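PDB 6HBE: copper-containing nitrite reductase, which probably reduces nitrite to nitric oxide at copper centres, taking its electrons from a cytochrome c. Local coordinates for residues His390-Ile395 against Glu401-Pro406; Tyr426-Ser429 against Tyr433-Gly436. One frame throughout, in Å; residues are numbered along the deposited sequence.

Contact 1. Residues His390-Ile395 against Glu401-Pro406. With CU (copper (II) ion), chain L.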
# COMPACT_ATOMS: atom_id res chain seq x y z
N HIS C 390 -14.91 -10.72 19.75
CA HIS C 390 -13.93 -10.74 20.83
C HIS C 390 -14.55 -10.29 22.15
O HIS C 390 -15.53 -9.53 22.16
CB HIS C 390 -12.75 -9.78 20.57
CG HIS C 390 -12.05 -10.05 19.29
ND1 HIS C 390 -11.32 -11.20 19.09
CD2 HIS C 390 -11.99 -9.35 18.14
CE1 HIS C 390 -10.83 -11.19 17.86
NE2 HIS C 390 -11.22 -10.08 17.26
N ASP C 391 -13.91 -10.72 23.24
CA ASP C 391 -14.13 -10.15 24.57
C ASP C 391 -12.79 -9.86 25.19
O ASP C 391 -11.72 -10.09 24.58
CB ASP C 391 -15.05 -11.07 25.44
CG ASP C 391 -14.41 -12.44 25.79
OD1 ASP C 391 -13.17 -12.62 25.75
OD2 ASP C 391 -15.18 -13.37 26.18
N ALA C 392 -12.82 -9.32 26.41
CA ALA C 392 -11.61 -9.14 27.20
C ALA C 392 -11.90 -9.66 28.62
O ALA C 392 -12.85 -9.19 29.24
CB ALA C 392 -11.22 -7.67 27.25
N VAL C 393 -11.09 -10.62 29.11
CA VAL C 393 -11.28 -11.30 30.43
C VAL C 393 -9.94 -11.31 31.20
O VAL C 393 -8.92 -11.83 30.71
CB VAL C 393 -11.83 -12.75 30.27
CG1 VAL C 393 -13.04 -12.79 29.35
CG2 VAL C 393 -10.80 -13.73 29.73
N VAL C 394 -9.91 -10.72 32.39
CA VAL C 394 -8.68 -10.70 33.18
C VAL C 394 -8.32 -12.12 33.65
O VAL C 394 -9.21 -12.86 34.12
CB VAL C 394 -8.78 -9.75 34.38
CG1 VAL C 394 -7.56 -9.86 35.29
CG2 VAL C 394 -8.93 -8.33 33.90
N ILE C 395 -7.05 -12.49 33.49
CA ILE C 395 -6.55 -13.80 33.96
C ILE C 395 -5.35 -13.72 34.92
O ILE C 395 -4.86 -14.76 35.37
CB ILE C 395 -6.24 -14.76 32.79
CG1 ILE C 395 -5.21 -14.16 31.82
CG2 ILE C 395 -7.53 -15.11 32.07
CD1 ILE C 395 -4.21 -15.17 31.30
N GLU C 401 -9.94 -4.43 40.77
CA GLU C 401 -11.01 -4.28 39.78
C GLU C 401 -10.88 -5.17 38.52
O GLU C 401 -10.99 -4.69 37.40
CB GLU C 401 -11.14 -2.81 39.38
CG GLU C 401 -11.43 -1.86 40.54
CD GLU C 401 -11.33 -0.40 40.14
OE1 GLU C 401 -10.26 0.03 39.65
OE2 GLU C 401 -12.32 0.35 40.31
N PRO C 402 -10.69 -6.49 38.70
CA PRO C 402 -10.70 -7.37 37.52
C PRO C 402 -12.04 -7.27 36.78
O PRO C 402 -13.03 -6.82 37.37
CB PRO C 402 -10.43 -8.76 38.10
CG PRO C 402 -10.90 -8.67 39.53
CD PRO C 402 -10.64 -7.25 39.96
N PHE C 403 -12.05 -7.61 35.49
CA PHE C 403 -13.20 -7.31 34.63
C PHE C 403 -13.41 -8.42 33.61
O PHE C 403 -12.50 -9.24 33.36
CB PHE C 403 -13.06 -5.94 33.96
CG PHE C 403 -11.79 -5.78 33.11
CD1 PHE C 403 -11.76 -6.21 31.77
CD2 PHE C 403 -10.66 -5.18 33.64
CE1 PHE C 403 -10.60 -6.07 31.01
CE2 PHE C 403 -9.50 -5.02 32.87
CZ PHE C 403 -9.48 -5.48 31.54
N VAL C 404 -14.63 -8.45 33.07
CA VAL C 404 -14.99 -9.30 31.95
C VAL C 404 -15.96 -8.49 31.09
O VAL C 404 -16.94 -7.94 31.62
CB VAL C 404 -15.55 -10.71 32.38
CG1 VAL C 404 -16.83 -10.63 33.20
CG2 VAL C 404 -15.76 -11.61 31.16
N THR C 405 -15.68 -8.36 29.79
CA THR C 405 -16.56 -7.60 28.91
C THR C 405 -17.48 -8.61 28.30
O THR C 405 -17.16 -9.79 28.26
CB THR C 405 -15.82 -6.83 27.77
OG1 THR C 405 -15.41 -7.77 26.76
CG2 THR C 405 -14.63 -6.08 28.31
N PRO C 406 -18.63 -8.16 27.80
CA PRO C 406 -19.40 -9.01 26.85
C PRO C 406 -18.63 -9.35 25.56
O PRO C 406 -17.59 -8.76 25.28
CB PRO C 406 -20.64 -8.15 26.51
CG PRO C 406 -20.56 -6.90 27.31
CD PRO C 406 -19.24 -6.84 28.00
CU CU L . -10.95 -12.85 20.24
O HOH W 1 -17.42 -12.79 27.65
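Thr-405 OG1 is gripped from two sides: it accepts the N-H of Ala-392, with N and OG1 3.0 Å apart, and donates to its own neighbour's carbonyl, Pro-406 O, 2.8 Å from OG1. A chi1 of 75° holds the hydroxyl between the backbone N and carbonyl carbon of Thr-405, facing Ala-392, while CG2 lies against Ala-392 CB. With an alanine here the Ala-392 N-H would probably be left without its mate, and a gap would open beside Ala-392 CB. Backbone bonds continue the pairing: Thr-405 N donates to Ala-392 O (3.0 Å), and Val-394 N meets Phe-403 O at 3.1 Å. Between them Val-393 and Val-404 form a single beta bridge, and Val-393 CG1 and Val-404 CG2 are pressed to 3.5 Å, tighter than usual for carbons. The loop run 401-406, nearly antiparallel to 390-395, adds an irregular margin to strand 393-398, an outermost strand of its sheet in the cupredoxin domain. Val-394 sets CG2 over the middle of the Phe-403 ring, a CH-pi contact 3.6 Å from the centroid; Ala-392 CB touches CE1 of that ring, and Phe-373 of strand 370-375 packs against it too. Toward the copper end, a water donates to both Asp-391 OD2 and Thr-405 O, and OD2 is also hydrogen-bonded to Ser-429. His-390, just before this pairing, binds the copper(II) ion through ND1 at 2.0 Å, and its NE2 is hydrogen-bonded to Asp-377, so that copper and Asp-377 together hold the imidazole's orientation.

Contact 2. Residues Tyr426-Ser429 against Tyr433-Gly436. With CU (copper (II) ion), chain L.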
# COMPACT_ATOMS: atom_id res chain seq x y z
N TYR C 426 -5.02 -9.38 30.60
CA TYR C 426 -6.29 -9.90 30.09
C TYR C 426 -6.08 -10.62 28.75
O TYR C 426 -5.10 -10.36 28.04
CB TYR C 426 -7.37 -8.81 29.99
CG TYR C 426 -7.05 -7.68 29.02
CD1 TYR C 426 -6.26 -6.59 29.40
CD2 TYR C 426 -7.54 -7.70 27.71
CE1 TYR C 426 -5.96 -5.56 28.51
CE2 TYR C 426 -7.23 -6.67 26.81
CZ TYR C 426 -6.44 -5.61 27.19
OH TYR C 426 -6.13 -4.56 26.31
N ILE C 427 -6.99 -11.55 28.45
CA ILE C 427 -7.04 -12.25 27.17
C ILE C 427 -8.42 -12.14 26.56
O ILE C 427 -9.36 -11.66 27.19
CB ILE C 427 -6.64 -13.77 27.28
CG1 ILE C 427 -7.61 -14.57 28.16
CG2 ILE C 427 -5.22 -13.91 27.81
CD1 ILE C 427 -7.32 -16.05 28.23
N CYS C 428 -8.55 -12.61 25.32
CA CYS C 428 -9.85 -12.94 24.77
C CYS C 428 -10.17 -14.42 25.03
O CYS C 428 -9.34 -15.30 24.76
CB CYS C 428 -9.87 -12.65 23.28
SG CYS C 428 -11.37 -13.14 22.46
N SER C 429 -11.37 -14.71 25.54
CA SER C 429 -11.73 -16.10 25.87
C SER C 429 -11.98 -16.93 24.61
O SER C 429 -11.78 -18.14 24.62
CB SER C 429 -12.95 -16.15 26.82
OG SER C 429 -14.13 -15.70 26.21
N TYR C 433 -4.83 -16.79 22.85
CA TYR C 433 -3.51 -16.23 22.47
C TYR C 433 -3.51 -14.69 22.26
O TYR C 433 -2.44 -14.08 22.22
CB TYR C 433 -2.95 -16.96 21.22
CG TYR C 433 -3.87 -16.89 20.03
CD1 TYR C 433 -3.83 -15.80 19.14
CD2 TYR C 433 -4.81 -17.88 19.80
CE1 TYR C 433 -4.71 -15.74 18.06
CE2 TYR C 433 -5.69 -17.81 18.75
CZ TYR C 433 -5.64 -16.73 17.87
OH TYR C 433 -6.55 -16.71 16.83
N MET C 434 -4.68 -14.06 22.15
CA MET C 434 -4.78 -12.58 22.22
C MET C 434 -4.56 -12.12 23.64
O MET C 434 -5.27 -12.57 24.55
CB MET C 434 -6.17 -12.09 21.85
CG MET C 434 -6.53 -12.29 20.41
SD MET C 434 -8.19 -11.70 19.99
CE MET C 434 -8.19 -10.01 20.49
N LYS C 435 -3.65 -11.18 23.83
CA LYS C 435 -3.29 -10.75 25.19
C LYS C 435 -2.93 -9.28 25.27
O LYS C 435 -2.25 -8.74 24.39
CB LYS C 435 -2.11 -11.59 25.73
CG LYS C 435 -1.78 -11.33 27.21
CD LYS C 435 -0.73 -12.27 27.78
CE LYS C 435 -1.26 -13.69 27.98
NZ LYS C 435 -0.24 -14.56 28.62
N GLY C 436 -3.36 -8.65 26.36
CA GLY C 436 -3.06 -7.25 26.64
C GLY C 436 -2.92 -6.97 28.13
O GLY C 436 -3.21 -7.84 28.96
CU CU L . -10.95 -12.85 20.24
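Two backbone hydrogen bonds join Tyr-426 and Gly-436: Tyr-426 N to Gly-436 O at 2.9 Å and Gly-436 N to Tyr-426 O at 3.0 Å. A third, from Cys-428 N to Met-434 O, is weak at 3.4 Å. Two CA-H...O contacts fill in between, from Lys-435 CA to Tyr-426 O and from Ile-427 CA to Met-434 O. This is the antiparallel hairpin of strands 422-427 and 435-443, around whose connection three of the four copper ligands, Cys-428, His-431 and Met-434, are gathered, as is usual in cupredoxins. Among the nonpolar contacts, the Tyr-426 ring folds back over Gly-436, placing Gly-436 CA 4.0 Å from the centroid of the Tyr-426 ring in a CH-pi contact; the glycine, having no side chain, lets the ring lie close over its backbone. Ile-427 and Lys-435 form the non-hydrogen-bonded pair, the methyl CG2 of the one touching CE of the other. Metal bonding belongs to the connected end of the hairpin: with chi1 at 175°, Cys-428 swings SG away from its backbone N to bind copper at 2.3 Å. Met-434 SD stands 3.0 Å from the same copper(II) ion and packs on Cys-428 CB at 3.8 Å, while His-390 and His-431 complete the site.

Overall arrangement
Contact 2 is buried and lies nearer the centre of the chain; contact 1 is only partly buried, reaching the surface at Pro-402, Val-404 and Pro-406. Both build on one sheet, in which strand 422-427 lies between strands 393-398 and 435-443, so contact 2 joins two sheet strands while contact 1 edges an outermost one with a loop. A backbone bond from Val-393 N to Ile-427 O, with the Asp-391 to Ser-429 one, ties them together. Their chemistry differs accordingly: a threonine hydroxyl, a water and valine methyls in contact 1, regular hairpin pairing and sulfur ligands in contact 2. They converge on one copper, His-390 coming from 390-395, Cys-428 and Met-434 from the hairpin.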